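Local structure of deseasin MCP-01 (Pseudoalteromonas sp., 3VV3) at the calcium ion site and the interface of chains A and B. The protein degrades collagen as a serine protease of the subtilisin family, hydrolysing peptide bonds. Sequence-based numbering; all coordinates share one arbitrary frame. Chains: chain A/B, Deseasin MCP-01.

Contact 1: the calcium ion site. Residues chain A 16-17, 26, 28, 30, 33, 304, 320. With CA (calcium ion), chain C; CA (calcium ion), chain D.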
loop_
_atom_site.group_PDB
_atom_site.type_symbol
_atom_site.label_atom_id
_atom_site.label_comp_id
_atom_site.label_asym_id
_atom_site.label_seq_id
_atom_site.Cartn_x
_atom_site.Cartn_y
_atom_site.Cartn_z
ATOM N N ASN A 16 17.645 -13.037 -7.192
ATOM C CA ASN A 16 18.928 -13.012 -7.886
ATOM C C ASN A 16 19.181 -11.624 -8.464
ATOM O O ASN A 16 18.438 -11.159 -9.321
ATOM C CB ASN A 16 18.945 -14.060 -8.997
ATOM C CG ASN A 16 20.312 -14.204 -9.639
ATOM O OD1 ASN A 16 20.497 -13.885 -10.818
ATOM N ND2 ASN A 16 21.276 -14.682 -8.865
ATOM N N ASN A 17 20.222 -10.969 -7.966
ATOM C CA ASN A 17 20.535 -9.597 -8.344
ATOM C C ASN A 17 21.903 -9.561 -9.027
ATOM O O ASN A 17 22.912 -9.904 -8.409
ATOM C CB ASN A 17 20.561 -8.732 -7.079
ATOM C CG ASN A 17 20.547 -7.240 -7.372
ATOM O OD1 ASN A 17 20.717 -6.803 -8.513
ATOM N ND2 ASN A 17 20.350 -6.449 -6.324
ATOM N N ASP A 26 24.594 -8.941 -6.353
ATOM C CA ASP A 26 24.620 -9.784 -5.151
ATOM C C ASP A 26 23.877 -9.243 -3.928
ATOM O O ASP A 26 23.955 -9.833 -2.844
ATOM C CB ASP A 26 26.033 -10.233 -4.757
ATOM C CG ASP A 26 26.011 -11.528 -3.960
ATOM O OD1 ASP A 26 25.202 -12.403 -4.314
ATOM O OD2 ASP A 26 26.772 -11.663 -2.985
ATOM N N ASP A 28 20.965 -9.692 -2.715
ATOM C CA ASP A 28 19.882 -10.643 -2.939
ATOM C C ASP A 28 19.993 -11.759 -1.911
ATOM O O ASP A 28 20.908 -11.762 -1.086
ATOM C CB ASP A 28 19.903 -11.198 -4.375
ATOM C CG ASP A 28 21.190 -11.949 -4.707
ATOM O OD1 ASP A 28 21.629 -12.771 -3.875
ATOM O OD2 ASP A 28 21.746 -11.720 -5.802
ATOM N N ASP A 30 20.365 -14.979 -2.567
ATOM C CA ASP A 30 21.076 -16.140 -3.111
ATOM C C ASP A 30 20.144 -17.335 -3.322
ATOM O O ASP A 30 20.483 -18.464 -2.952
ATOM C CB ASP A 30 22.250 -16.555 -2.200
ATOM C CG ASP A 30 23.491 -15.672 -2.376
ATOM O OD1 ASP A 30 23.607 -14.988 -3.411
ATOM O OD2 ASP A 30 24.359 -15.681 -1.484
ATOM N N GLU A 33 21.408 -20.319 -5.740
ATOM C CA GLU A 33 22.365 -21.146 -5.026
ATOM C C GLU A 33 21.619 -22.081 -4.073
ATOM O O GLU A 33 21.882 -23.284 -4.030
ATOM C CB GLU A 33 23.369 -20.273 -4.276
ATOM C CG GLU A 33 24.352 -19.509 -5.183
ATOM C CD GLU A 33 23.782 -18.243 -5.822
ATOM O OE1 GLU A 33 22.596 -17.901 -5.585
ATOM O OE2 GLU A 33 24.541 -17.582 -6.578
ATOM N N ASP A 304 23.307 -12.221 5.551
ATOM C CA ASP A 304 24.521 -11.449 5.281
ATOM C C ASP A 304 24.575 -10.216 6.171
ATOM O O ASP A 304 23.586 -9.500 6.303
ATOM C CB ASP A 304 24.573 -11.014 3.814
ATOM C CG ASP A 304 24.752 -12.180 2.861
ATOM O OD1 ASP A 304 25.558 -13.087 3.173
ATOM O OD2 ASP A 304 24.097 -12.182 1.794
ATOM N N ASN A 320 19.556 -14.484 3.771
ATOM C CA ASN A 320 20.265 -15.258 2.769
ATOM C C ASN A 320 19.833 -16.710 2.868
ATOM O O ASN A 320 20.222 -17.418 3.794
ATOM C CB ASN A 320 21.781 -15.144 2.944
ATOM C CG ASN A 320 22.529 -15.767 1.785
ATOM O OD1 ASN A 320 22.284 -16.920 1.425
ATOM N ND2 ASN A 320 23.418 -14.994 1.166
HETATM CA CA CA C . 23.565 -13.512 -5.481
HETATM CA CA CA D . 25.766 -13.891 -2.401
HETATM O O HOH W 1 25.074 -15.033 -6.379
HETATM O O HOH W 2 23.974 -12.373 -7.457
HETATM O O HOH W 3 21.898 -15.274 -6.352
HETATM O O HOH W 4 26.742 -15.177 -3.965
HETATM O O HOH W 5 27.935 -14.705 -1.501
HETATM O O HOH W 6 26.099 -13.344 0.034
HETATM O O HOH W 7 23.849 -12.242 -1.539
#
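Two calcium ions share a cluster of aspartate carboxylates, showing how one side chain can serve two metals at once. In A:Asp26, CB lies 4.2 Å from the chain C calcium and makes no bond; CG swings anti to the backbone N (chi1 -155°), bringing the carboxylate alongside the pair of ions, and sits 2.8 Å from the chain D calcium because both its oxygens bind that ion. OD1 straddles the pair, binding the chain C calcium at 2.3 Å and the chain D calcium at 2.5 Å, while OD2 completes the clasp on the latter. A:Asp30 repeats this: its OD1 also bridges and its OD2 joins the chain D ion. The paired bridges hold the two calcium ions 3.8 Å apart. A:Asp28 binds the chain C ion with both oxygens, its CG crowded between backbone N and carbonyl carbon (chi1 61°). Waters complete shells of at least seven and eight ligands, although both ions are poorly ordered.

A second shell orients the first. The backbone N of A:Asn17 donates to A:Asp28 OD2 and that of A:Asp30 to A:Asp28 OD1 at 2.9 Å, so one ligand's backbone positions another. ND2 of A:Asn320 reaches A:Asp30 OD2, and also A:Asp304 OD2, nearly straight at 169°; A:Asp304 OD2 in turn meets water 6, a ligand of the chain D calcium. A:Glu33 holds bound waters 1 and 3 with its carboxylate oxygens.

A:Asp26, A:Asp28 and A:Asp30 lie in a surface loop leading into helix 31-34. A:Asp304 of strand 304-305 and A:Asn320, just ahead of helix 321-327, tie this loop to the C-terminal part of the subtilase fold, which the site probably stabilises.

Contact 2: the interface of chains A and B. Residues chain A 229-231, 236-237, 252-253, 267; chain B 140-143.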
loop_
_atom_site.group_PDB
_atom_site.type_symbol
_atom_site.label_atom_id
_atom_site.label_comp_id
_atom_site.label_asym_id
_atom_site.label_seq_id
_atom_site.Cartn_x
_atom_site.Cartn_y
_atom_site.Cartn_z
ATOM N N ASP A 229 16.492 -2.897 -0.159
ATOM C CA ASP A 229 16.359 -2.607 -1.578
ATOM C C ASP A 229 17.469 -3.236 -2.427
ATOM O O ASP A 229 18.310 -3.995 -1.928
ATOM C CB ASP A 229 16.261 -1.089 -1.834
ATOM C CG ASP A 229 17.555 -0.341 -1.505
ATOM O OD1 ASP A 229 18.641 -0.961 -1.487
ATOM O OD2 ASP A 229 17.477 0.887 -1.266
ATOM N N SER A 230 17.456 -2.923 -3.715
ATOM C CA SER A 230 18.363 -3.573 -4.659
ATOM C C SER A 230 19.823 -3.143 -4.494
ATOM O O SER A 230 20.698 -3.691 -5.159
ATOM C CB SER A 230 17.926 -3.297 -6.094
ATOM O OG SER A 230 18.014 -1.906 -6.373
ATOM N N ARG A 231 20.072 -2.151 -3.646
ATOM C CA ARG A 231 21.440 -1.739 -3.322
ATOM C C ARG A 231 21.847 -2.262 -1.943
ATOM O O ARG A 231 22.900 -1.904 -1.415
ATOM C CB ARG A 231 21.591 -0.210 -3.369
ATOM C CG ARG A 231 21.530 0.392 -4.766
ATOM C CD ARG A 231 20.089 0.477 -5.266
ATOM N NE ARG A 231 19.360 1.597 -4.672
ATOM C CZ ARG A 231 18.036 1.654 -4.566
ATOM N NH1 ARG A 231 17.296 0.636 -4.979
ATOM N NH2 ARG A 231 17.455 2.719 -4.023
ATOM N N SER A 236 13.994 3.016 2.059
ATOM C CA SER A 236 13.759 4.314 2.694
ATOM C C SER A 236 12.481 4.365 3.532
ATOM O O SER A 236 12.436 5.074 4.533
ATOM C CB SER A 236 13.787 5.456 1.673
ATOM O OG SER A 236 12.980 5.152 0.557
ATOM N N PHE A 237 11.460 3.612 3.122
ATOM C CA PHE A 237 10.191 3.565 3.845
ATOM C C PHE A 237 10.191 2.661 5.077
ATOM O O PHE A 237 9.281 2.738 5.894
ATOM C CB PHE A 237 9.052 3.128 2.909
ATOM C CG PHE A 237 9.307 1.808 2.221
ATOM C CD1 PHE A 237 9.146 0.616 2.906
ATOM C CD2 PHE A 237 9.703 1.769 0.891
ATOM C CE1 PHE A 237 9.388 -0.604 2.288
ATOM C CE2 PHE A 237 9.944 0.541 0.246
ATOM C CZ PHE A 237 9.787 -0.646 0.952
ATOM N N SER A 252 11.678 -3.730 -1.655
ATOM C CA SER A 252 11.556 -2.591 -2.574
ATOM C C SER A 252 11.430 -3.065 -4.020
ATOM O O SER A 252 12.356 -3.677 -4.560
ATOM C CB SER A 252 12.780 -1.667 -2.465
ATOM O OG SER A 252 12.855 -1.047 -1.196
ATOM N N GLY A 253 10.291 -2.773 -4.644
ATOM C CA GLY A 253 10.087 -3.097 -6.047
ATOM C C GLY A 253 10.054 -4.593 -6.300
ATOM O O GLY A 253 10.867 -5.132 -7.062
ATOM N N SER A 267 5.871 -2.370 -3.346
ATOM C CA SER A 267 6.960 -2.162 -2.400
ATOM C C SER A 267 6.414 -2.055 -0.986
ATOM O O SER A 267 5.364 -1.455 -0.761
ATOM C CB SER A 267 7.746 -0.894 -2.750
ATOM O OG SER A 267 8.249 -0.965 -4.071
ATOM N N ALA B 140 10.278 3.819 -8.638
ATOM C CA ALA B 140 9.556 2.593 -8.946
ATOM C C ALA B 140 9.607 1.580 -7.802
ATOM O O ALA B 140 8.676 0.789 -7.618
ATOM C CB ALA B 140 10.109 1.970 -10.228
ATOM N N ASP B 141 10.701 1.586 -7.050
ATOM C CA ASP B 141 10.858 0.641 -5.940
ATOM C C ASP B 141 10.564 1.291 -4.594
ATOM O O ASP B 141 10.965 0.778 -3.547
ATOM C CB ASP B 141 12.255 0.020 -5.941
ATOM C CG ASP B 141 13.332 0.978 -5.435
ATOM O OD1 ASP B 141 13.073 2.199 -5.340
ATOM O OD2 ASP B 141 14.442 0.499 -5.120
ATOM N N GLY B 142 9.884 2.434 -4.628
ATOM C CA GLY B 142 9.484 3.111 -3.407
ATOM C C GLY B 142 10.528 3.997 -2.747
ATOM O O GLY B 142 10.259 4.598 -1.715
ATOM N N THR B 143 11.720 4.083 -3.329
ATOM C CA THR B 143 12.792 4.900 -2.765
ATOM C C THR B 143 12.453 6.387 -2.832
ATOM O O THR B 143 11.984 6.878 -3.856
ATOM C CB THR B 143 14.126 4.655 -3.501
ATOM O OG1 THR B 143 14.488 3.273 -3.373
ATOM C CG2 THR B 143 15.230 5.521 -2.917
HETATM O O HOH W 8 14.917 -2.177 -5.099
HETATM O O HOH W 9 6.713 -0.508 -6.250
HETATM O O HOH W 10 12.619 1.517 -1.350
#
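Little carbon surface meets at the heart of this patch: the methylene CB of B:Asp141 rests 3.8 Å from A:Gly253 CA and 3.9 Å from A:Ser252 CB. The A:Phe237 ring turns its edge to this centre, with the carbonyl oxygens of B:Asp141 and B:Gly142 in the ring plane.

Outward, the contact becomes polar. B:Asp141 is the most buried residue, and A:Arg231 supplies cross-chain hydrogen bonds to it and to B:Thr143. The arginine chain bends at chi2 (78°) and chi3, turning the guanidinium toward chain B, tip to tip with B:Asp141. NH1 forms a salt bridge with OD2 at 2.9 Å, a straight bond (166° at H) to the syn lone pair, with the two flat groups only 28° apart. NH2 donates in plane to B:Thr143 OG1 at 3.1 Å. From its own chain, A:Ser230 OG accepts from NH1 at the guanidinium edge, and A:Asp229 OD2 sits over one face, 3.3 Å from NH2. B:Asp141 OD1 accepts from both the backbone N and OG1 of B:Thr143, the latter at 2.7 Å, fixing the carboxylate's rotation. Water 8 links B:Asp141 OD2 to A:Ser252 O; water 10 joins A:Ser252 OG to the B:Asp141 carbonyl, and water 9 A:Ser267 OG to B:Ala140 O.

Chain B contributes the turn between strand 131-136 and helix 146-161, which in subtilisins borders the substrate cleft. Chain A receives it on loops following strands 222-228 and 247-250, and at A:Ser267, immediately before the GTSMA motif that carries the subtilase catalytic serine, so the patch lies beside the active site. The two-fold contact may reflect the crystal rather than a functional dimer.

The centres of the C-alpha atoms of contact 1 and contact 2 lie about 16 Å apart in the copies given, and the two share no residue. Contact 1 draws on the N-terminal loop, helix 31-34 and strand 304-305, whereas contact 2 uses chain A loops around strands 222-228, 247-250 and 262-266 and the chain B turn between strand 131-136 and helix 146-161. One links segments within a single chain at its surface, and the other joins two chains. The calcium ions take no direct part in the pairing; the structure alone does not show coupling through the intervening fold.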